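Possible TctC subunit of the Tripartite Tricarboxylate Transport(TTT) Family (Rhodopseudomonas palustris, PDB 6HKE) probably serves as the periplasmic binding protein of a tripartite tricarboxylate transporter, capturing malate for high-affinity C4-dicarboxylate uptake. Local coordinates at residues A[113-118]-A[186-191]; A[67-72]-A[242-247]. The protein carries 2 engineered substitutions. One frame throughout, in Å; residues are numbered along the deposited sequence.

How the contacts relate
Contact 1 (113-118 with 186-191) and contact 2 (67-72 with 242-247) lie on opposite sides of the chain's centre, in a periplasmic binding protein whose family holds its ligand between two lobes joined by crossing strands. Contact 1 borders the malate pocket: the side chain of Asp191 comes within about 5 Å of bound malate. Contact 2 is partly buried packing away from the malate pocket, its centre 35 Å from that of contact 1 and its nearest atoms about 16 Å off. Strands 102-118 and 236-244, antiparallel neighbours in one mixed sheet, connect them; the first contributes its C-terminal end to contact 1, the second its end to contact 2.

Contact 1: A[113-118]-A[186-191]; sequences VLLLAR and VDYMCD
Leu114 and Leu116 of strand 113-118 pair with Asp191 and Met189 in an antiparallel ladder, the strand directions 165° apart. At the hydrogen-bonded pair Leu114-Asp191, each N donates to the other's O over 2.8 Å. Leu116 N reaches Met189 O at 2.7 Å, whereas the return bond from Met189 N to Leu116 O is longer and more bent. Arg118 N continues the series with a bond to Asp187 O.

The side chains of Leu115, Ala117, Tyr188 and Cys190 share one face of the sheet. Leu115 carries its CG anti to the backbone N (chi1 172°), which brings CD1 to 3.5 Å from Tyr188 CD2 and also against Cys190 SG. The phenol points away from the ladder, where its OH bonds to Asn159 and its ring meets Phe129 edge to face. On the other face, Leu116 CD1 lies 4.2 Å from both Met189 CE and Asp191 CB, with helix 174-182 covering Leu116 and Met189.

At the far end Arg118 and Asp187 run alongside each other in the same direction. The extended arginine chain passes Val186 O and delivers NE to Asp187 OD1 at 2.8 Å, a nearly straight salt bridge in the guanidinium plane. The carboxylate is turned 65° from that plane; OD1 alone takes NE, and OD2 accepts a hydrogen bond from Asn141 N.

Asp191 OD1 and OD2 are hydrogen-bonded to Thr174 and Asn195, respectively, and are thus anchored at both oxygens. Since Thr174 binds malate, Asp191 is a second-shell residue that would orient its hydroxyl, in a strand pair characteristic of the sheet core of a type II periplasmic binding protein lobe.

Contact 2: A[67-72]-A[242-247]; sequences AHAAPD and FAPRGT
Pro244 packs against Ala69 and Pro71 where a type II beta turn, Pro244 to Thr247, meets the loop between helix 61-67 and strand 75-80. Its CB and CG face the bend of that loop: CG lies 3.9 Å from Ala69 CB, and CB is 4.0 Å from Pro71 CA. Pro71, the centre of an inverse gamma turn, sets its own CB 3.6 Å from Arg245 O, so the two turns pack against each other. No direct hydrogen bond joins them. A water instead bridges the segments, donating to Ala67 O and accepting from Arg245 N at 2.8 Å.

Farther out, Arg245 NH1 bonds to Phe102 O, tying the turn to strand 102-118, while Asp72 OD1 bonds to His74 N and holds the loop just before strand 75-80. The turn is also braced from within by Thr247, whose OG1, anti to the carbonyl carbon (chi1 -60°), donates to Pro244 O at 2.8 Å. An alanine here would probably leave Pro244 O with the longer bond from Thr247 N as its remaining tie within the turn and open a gap beside Pro71. The backbone of Thr247 also touches the opposite loop, its CA-H directed almost straight at Pro71 O, with CA 3.5 Å from that oxygen.

Contact 1: A[113-118]-A[186-191]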
ATOM      1  N   VAL A 113       0.749   7.883  -3.468  1.00 25.29           N
ATOM      2  CA  VAL A 113       1.528   8.061  -2.222  1.00 25.40           C
ATOM      3  C   VAL A 113       1.850   9.553  -2.087  1.00 27.16           C
ATOM      4  O   VAL A 113       2.158  10.208  -3.129  1.00 26.48           O
ATOM      5  CB  VAL A 113       2.810   7.220  -2.305  1.00 25.50           C
ATOM      6  CG1 VAL A 113       3.856   7.653  -1.291  1.00 26.60           C
ATOM      7  CG2 VAL A 113       2.493   5.743  -2.173  1.00 26.32           C
ATOM      8  N   LEU A 114       1.835  10.033  -0.842  1.00 26.54           N
ATOM      9  CA  LEU A 114       2.101  11.427  -0.430  1.00 25.87           C
ATOM     10  C   LEU A 114       3.314  11.462   0.492  1.00 25.84           C
ATOM     11  O   LEU A 114       3.412  10.595   1.372  1.00 24.11           O
ATOM     12  CB  LEU A 114       0.881  11.937   0.332  1.00 28.73           C
ATOM     13  CG  LEU A 114      -0.311  12.296  -0.540  1.00 30.80           C
ATOM     14  CD1 LEU A 114      -1.549  12.523   0.300  1.00 33.96           C
ATOM     15  CD2 LEU A 114       0.001  13.545  -1.344  1.00 34.65           C
ATOM     16  N   LEU A 115       4.154  12.484   0.339  1.00 25.87           N
ATOM     17  CA  LEU A 115       5.210  12.811   1.322  1.00 25.53           C
ATOM     18  C   LEU A 115       4.573  13.672   2.406  1.00 25.06           C
ATOM     19  O   LEU A 115       4.144  14.765   2.069  1.00 30.49           O
ATOM     20  CB  LEU A 115       6.336  13.541   0.597  1.00 25.29           C
ATOM     21  CG  LEU A 115       7.415  14.106   1.500  1.00 26.07           C
ATOM     22  CD1 LEU A 115       8.018  13.013   2.374  1.00 25.89           C
ATOM     23  CD2 LEU A 115       8.473  14.802   0.669  1.00 27.30           C
ATOM     24  N   LEU A 116       4.413  13.143   3.621  1.00 25.08           N
ATOM     25  CA  LEU A 116       3.811  13.869   4.768  1.00 24.26           C
ATOM     26  C   LEU A 116       4.919  14.251   5.737  1.00 24.63           C
ATOM     27  O   LEU A 116       5.935  13.552   5.781  1.00 26.30           O
ATOM     28  CB  LEU A 116       2.830  12.988   5.526  1.00 23.36           C
ATOM     29  CG  LEU A 116       1.781  12.265   4.708  1.00 25.29           C
ATOM     30  CD1 LEU A 116       0.858  11.536   5.662  1.00 26.64           C
ATOM     31  CD2 LEU A 116       1.008  13.226   3.812  1.00 26.27           C
ATOM     32  N   ALA A 117       4.707  15.287   6.527  1.00 24.58           N
ATOM     33  CA  ALA A 117       5.587  15.571   7.674  1.00 23.81           C
ATOM     34  C   ALA A 117       4.731  15.993   8.849  1.00 24.04           C
ATOM     35  O   ALA A 117       3.541  16.358   8.652  1.00 20.43           O
ATOM     36  CB  ALA A 117       6.602  16.624   7.317  1.00 25.02           C
ATOM     37  N   ARG A 118       5.347  15.943  10.028  1.00 26.00           N
ATOM     38  CA  ARG A 118       4.798  16.548  11.262  1.00 27.03           C
ATOM     39  C   ARG A 118       4.462  18.024  10.978  1.00 26.59           C
ATOM     40  O   ARG A 118       5.217  18.660  10.202  1.00 22.29           O
ATOM     41  CB  ARG A 118       5.790  16.338  12.407  1.00 27.69           C
ATOM     42  CG  ARG A 118       7.195  16.867  12.161  1.00 26.72           C
ATOM     43  CD  ARG A 118       7.972  16.666  13.451  1.00 28.70           C
ATOM     44  NE  ARG A 118       9.250  17.349  13.451  1.00 28.13           N
ATOM     45  CZ  ARG A 118       9.418  18.630  13.739  1.00 28.77           C
ATOM     46  NH1 ARG A 118       8.379  19.389  14.052  1.00 28.45           N
ATOM     47  NH2 ARG A 118      10.630  19.151  13.697  1.00 30.17           N
ATOM     48  N   VAL A 186       7.983  11.425  14.927  1.00 30.80           N
ATOM     49  CA  VAL A 186       8.771  11.205  13.682  1.00 28.08           C
ATOM     50  C   VAL A 186       8.582  12.428  12.773  1.00 28.25           C
ATOM     51  O   VAL A 186       7.619  13.195  12.981  1.00 29.72           O
ATOM     52  CB  VAL A 186       8.383   9.880  12.994  1.00 26.31           C
ATOM     53  CG1 VAL A 186       8.835   8.674  13.804  1.00 24.58           C
ATOM     54  CG2 VAL A 186       6.894   9.806  12.705  1.00 26.04           C
ATOM     55  N   ASP A 187       9.478  12.602  11.801  1.00 28.88           N
ATOM     56  CA  ASP A 187       9.645  13.853  11.019  1.00 29.05           C
ATOM     57  C   ASP A 187       8.882  13.748   9.702  1.00 29.66           C
ATOM     58  O   ASP A 187       8.045  14.624   9.431  1.00 29.16           O
ATOM     59  CB  ASP A 187      11.128  14.164  10.868  1.00 31.23           C
ATOM     60  CG  ASP A 187      11.710  14.500  12.232  1.00 32.48           C
ATOM     61  OD1 ASP A 187      11.290  15.527  12.792  1.00 33.15           O
ATOM     62  OD2 ASP A 187      12.476  13.680  12.766  1.00 33.78           O
ATOM     63  N   TYR A 188       9.124  12.706   8.917  1.00 29.48           N
ATOM     64  CA  TYR A 188       8.330  12.504   7.687  1.00 27.53           C
ATOM     65  C   TYR A 188       8.129  11.024   7.387  1.00 27.81           C
ATOM     66  O   TYR A 188       8.621  10.127   8.088  1.00 25.94           O
ATOM     67  CB  TYR A 188       8.930  13.290   6.525  1.00 26.84           C
ATOM     68  CG  TYR A 188      10.264  12.840   5.998  1.00 26.73           C
ATOM     69  CD1 TYR A 188      11.433  13.304   6.568  1.00 26.12           C
ATOM     70  CD2 TYR A 188      10.357  12.062   4.854  1.00 25.56           C
ATOM     71  CE1 TYR A 188      12.666  12.976   6.037  1.00 27.42           C
ATOM     72  CE2 TYR A 188      11.586  11.713   4.321  1.00 26.00           C
ATOM     73  CZ  TYR A 188      12.745  12.177   4.913  1.00 26.94           C
ATOM     74  OH  TYR A 188      13.970  11.837   4.413  1.00 31.04           O
ATOM     75  N   MET A 189       7.353  10.814   6.335  1.00 28.88           N
ATOM     76  CA  MET A 189       6.700   9.541   6.002  1.00 30.75           C
ATOM     77  C   MET A 189       6.187   9.685   4.571  1.00 29.00           C
ATOM     78  O   MET A 189       5.685  10.788   4.228  1.00 26.85           O
ATOM     79  CB  MET A 189       5.540   9.357   6.979  1.00 36.44           C
ATOM     80  CG  MET A 189       5.080   7.952   7.187  1.00 41.87           C
ATOM     81  SD  MET A 189       3.767   8.080   8.420  1.00 45.86           S
ATOM     82  CE  MET A 189       2.313   7.950   7.391  1.00 45.19           C
ATOM     83  N   CYS A 190       6.349   8.648   3.758  1.00 26.19           N
ATOM     84  CA  CYS A 190       5.601   8.514   2.490  1.00 27.02           C
ATOM     85  C   CYS A 190       4.449   7.580   2.794  1.00 26.69           C
ATOM     86  O   CYS A 190       4.738   6.515   3.345  1.00 28.34           O
ATOM     87  CB  CYS A 190       6.498   8.017   1.373  1.00 27.39           C
ATOM     88  SG  CYS A 190       7.836   9.193   1.058  1.00 29.19           S
ATOM     89  N   ASP A 191       3.206   8.022   2.571  1.00 26.05           N
ATOM     90  CA  ASP A 191       2.023   7.197   2.915  1.00 26.34           C
ATOM     91  C   ASP A 191       1.026   7.170   1.745  1.00 24.13           C
ATOM     92  O   ASP A 191       0.977   8.096   0.951  1.00 22.91           O
ATOM     93  CB  ASP A 191       1.429   7.674   4.237  1.00 28.00           C
ATOM     94  CG  ASP A 191       0.560   6.654   4.970  1.00 30.95           C
ATOM     95  OD1 ASP A 191       0.518   5.485   4.540  1.00 31.00           O
ATOM     96  OD2 ASP A 191      -0.084   7.049   5.977  1.00 34.61           O
TER

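Contact 2: A[67-72]-A[242-247]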
ATOM      1  N   ALA A  67       1.657 -18.103   1.587  1.00 26.97           N
ATOM      2  CA  ALA A  67       2.364 -18.891   0.552  1.00 26.92           C
ATOM      3  C   ALA A  67       2.261 -20.383   0.901  1.00 28.46           C
ATOM      4  O   ALA A  67       2.175 -21.196  -0.028  1.00 26.55           O
ATOM      5  CB  ALA A  67       3.796 -18.435   0.447  1.00 27.74           C
ATOM      6  N   HIS A  68       2.201 -20.701   2.199  1.00 29.87           N
ATOM      7  CA  HIS A  68       2.260 -22.066   2.786  1.00 31.66           C
ATOM      8  C   HIS A  68       0.869 -22.568   3.197  1.00 30.89           C
ATOM      9  O   HIS A  68       0.800 -23.724   3.664  1.00 30.59           O
ATOM     10  CB  HIS A  68       3.244 -22.077   3.974  1.00 33.32           C
ATOM     11  CG  HIS A  68       4.662 -21.916   3.534  1.00 37.96           C
ATOM     12  ND1 HIS A  68       5.433 -20.831   3.893  1.00 41.79           N
ATOM     13  CD2 HIS A  68       5.428 -22.659   2.706  1.00 41.35           C
ATOM     14  CE1 HIS A  68       6.624 -20.931   3.333  1.00 42.25           C
ATOM     15  NE2 HIS A  68       6.648 -22.044   2.611  1.00 40.12           N
ATOM     16  N   ALA A  69      -0.185 -21.750   3.057  1.00 29.26           N
ATOM     17  CA  ALA A  69      -1.576 -22.117   3.424  1.00 28.58           C
ATOM     18  C   ALA A  69      -2.091 -23.161   2.422  1.00 27.10           C
ATOM     19  O   ALA A  69      -1.488 -23.284   1.329  1.00 27.67           O
ATOM     20  CB  ALA A  69      -2.486 -20.905   3.462  1.00 26.77           C
ATOM     21  N   ALA A  70      -3.155 -23.878   2.800  1.00 25.25           N
ATOM     22  CA  ALA A  70      -3.932 -24.793   1.935  1.00 26.44           C
ATOM     23  C   ALA A  70      -4.458 -24.020   0.726  1.00 25.81           C
ATOM     24  O   ALA A  70      -5.084 -22.980   0.894  1.00 27.92           O
ATOM     25  CB  ALA A  70      -5.051 -25.401   2.744  1.00 26.30           C
ATOM     26  N   PRO A  71      -4.164 -24.440  -0.528  1.00 27.37           N
ATOM     27  CA  PRO A  71      -4.708 -23.774  -1.716  1.00 27.51           C
ATOM     28  C   PRO A  71      -6.183 -24.092  -2.004  1.00 26.44           C
ATOM     29  O   PRO A  71      -6.494 -24.479  -3.103  1.00 27.39           O
ATOM     30  CB  PRO A  71      -3.811 -24.303  -2.846  1.00 26.71           C
ATOM     31  CG  PRO A  71      -3.408 -25.666  -2.385  1.00 26.02           C
ATOM     32  CD  PRO A  71      -3.235 -25.525  -0.882  1.00 26.75           C
ATOM     33  N   ASP A  72      -7.060 -23.882  -1.023  1.00 28.09           N
ATOM     34  CA  ASP A  72      -8.505 -24.229  -1.123  1.00 27.21           C
ATOM     35  C   ASP A  72      -9.325 -22.942  -1.282  1.00 26.19           C
ATOM     36  O   ASP A  72     -10.533 -23.040  -1.472  1.00 28.16           O
ATOM     37  CB  ASP A  72      -8.955 -25.098   0.055  1.00 28.67           C
ATOM     38  CG  ASP A  72      -8.802 -24.468   1.434  1.00 31.11           C
ATOM     39  OD1 ASP A  72      -8.433 -23.280   1.508  1.00 30.40           O
ATOM     40  OD2 ASP A  72      -9.082 -25.172   2.432  1.00 30.73           O
ATOM     41  N   PHE A 242      -4.609 -12.011  -3.337  1.00 21.72           N
ATOM     42  CA  PHE A 242      -3.906 -13.224  -3.830  1.00 20.87           C
ATOM     43  C   PHE A 242      -4.296 -14.452  -2.996  1.00 20.96           C
ATOM     44  O   PHE A 242      -4.692 -14.297  -1.828  1.00 18.96           O
ATOM     45  CB  PHE A 242      -2.391 -13.062  -3.701  1.00 21.02           C
ATOM     46  CG  PHE A 242      -1.809 -11.822  -4.329  1.00 20.62           C
ATOM     47  CD1 PHE A 242      -2.006 -10.575  -3.756  1.00 21.35           C
ATOM     48  CD2 PHE A 242      -1.030 -11.908  -5.469  1.00 20.86           C
ATOM     49  CE1 PHE A 242      -1.446  -9.439  -4.322  1.00 21.60           C
ATOM     50  CE2 PHE A 242      -0.457 -10.773  -6.017  1.00 21.24           C
ATOM     51  CZ  PHE A 242      -0.669  -9.543  -5.449  1.00 20.76           C
ATOM     52  N   ALA A 243      -4.146 -15.633  -3.604  1.00 21.58           N
ATOM     53  CA  ALA A 243      -4.400 -16.962  -3.015  1.00 22.20           C
ATOM     54  C   ALA A 243      -3.093 -17.738  -3.041  1.00 24.02           C
ATOM     55  O   ALA A 243      -2.162 -17.358  -3.759  1.00 25.38           O
ATOM     56  CB  ALA A 243      -5.484 -17.686  -3.777  1.00 21.29           C
ATOM     57  N   PRO A 244      -2.973 -18.831  -2.253  1.00 26.24           N
ATOM     58  CA  PRO A 244      -1.791 -19.685  -2.317  1.00 25.68           C
ATOM     59  C   PRO A 244      -1.677 -20.202  -3.749  1.00 26.89           C
ATOM     60  O   PRO A 244      -2.699 -20.293  -4.415  1.00 29.27           O
ATOM     61  CB  PRO A 244      -2.058 -20.767  -1.261  1.00 24.47           C
ATOM     62  CG  PRO A 244      -3.027 -20.106  -0.307  1.00 23.78           C
ATOM     63  CD  PRO A 244      -3.914 -19.269  -1.206  1.00 25.43           C
ATOM     64  N   ARG A 245      -0.450 -20.463  -4.205  1.00 27.90           N
ATOM     65  CA  ARG A 245      -0.217 -20.947  -5.585  1.00 28.08           C
ATOM     66  C   ARG A 245      -0.943 -22.286  -5.708  1.00 26.27           C
ATOM     67  O   ARG A 245      -0.987 -23.012  -4.721  1.00 23.81           O
ATOM     68  CB  ARG A 245       1.278 -21.032  -5.886  1.00 30.52           C
ATOM     69  CG  ARG A 245       1.594 -21.149  -7.368  1.00 33.32           C
ATOM     70  CD  ARG A 245       1.009 -20.027  -8.205  1.00 35.10           C
ATOM     71  NE  ARG A 245       1.527 -20.059  -9.568  1.00 35.33           N
ATOM     72  CZ  ARG A 245       1.527 -19.031 -10.411  1.00 38.86           C
ATOM     73  NH1 ARG A 245       1.016 -17.862 -10.055  1.00 38.12           N
ATOM     74  NH2 ARG A 245       2.044 -19.174 -11.624  1.00 39.58           N
ATOM     75  N   GLY A 246      -1.607 -22.530  -6.830  1.00 26.80           N
ATOM     76  CA  GLY A 246      -2.355 -23.784  -7.057  1.00 28.53           C
ATOM     77  C   GLY A 246      -3.808 -23.718  -6.610  1.00 26.67           C
ATOM     78  O   GLY A 246      -4.467 -24.760  -6.689  1.00 27.51           O
ATOM     79  N   THR A 247      -4.303 -22.561  -6.157  1.00 24.54           N
ATOM     80  CA  THR A 247      -5.739 -22.376  -5.831  1.00 23.80           C
ATOM     81  C   THR A 247      -6.489 -22.548  -7.150  1.00 24.64           C
ATOM     82  O   THR A 247      -6.156 -21.883  -8.133  1.00 23.63           O
ATOM     83  CB  THR A 247      -6.048 -21.044  -5.133  1.00 23.51           C
ATOM     84  OG1 THR A 247      -5.328 -20.943  -3.906  1.00 22.95           O
ATOM     85  CG2 THR A 247      -7.519 -20.889  -4.809  1.00 23.64           C
TER
HETATM   86  O   HOH W   1       1.759 -20.621  -2.455  1.00 25.76           O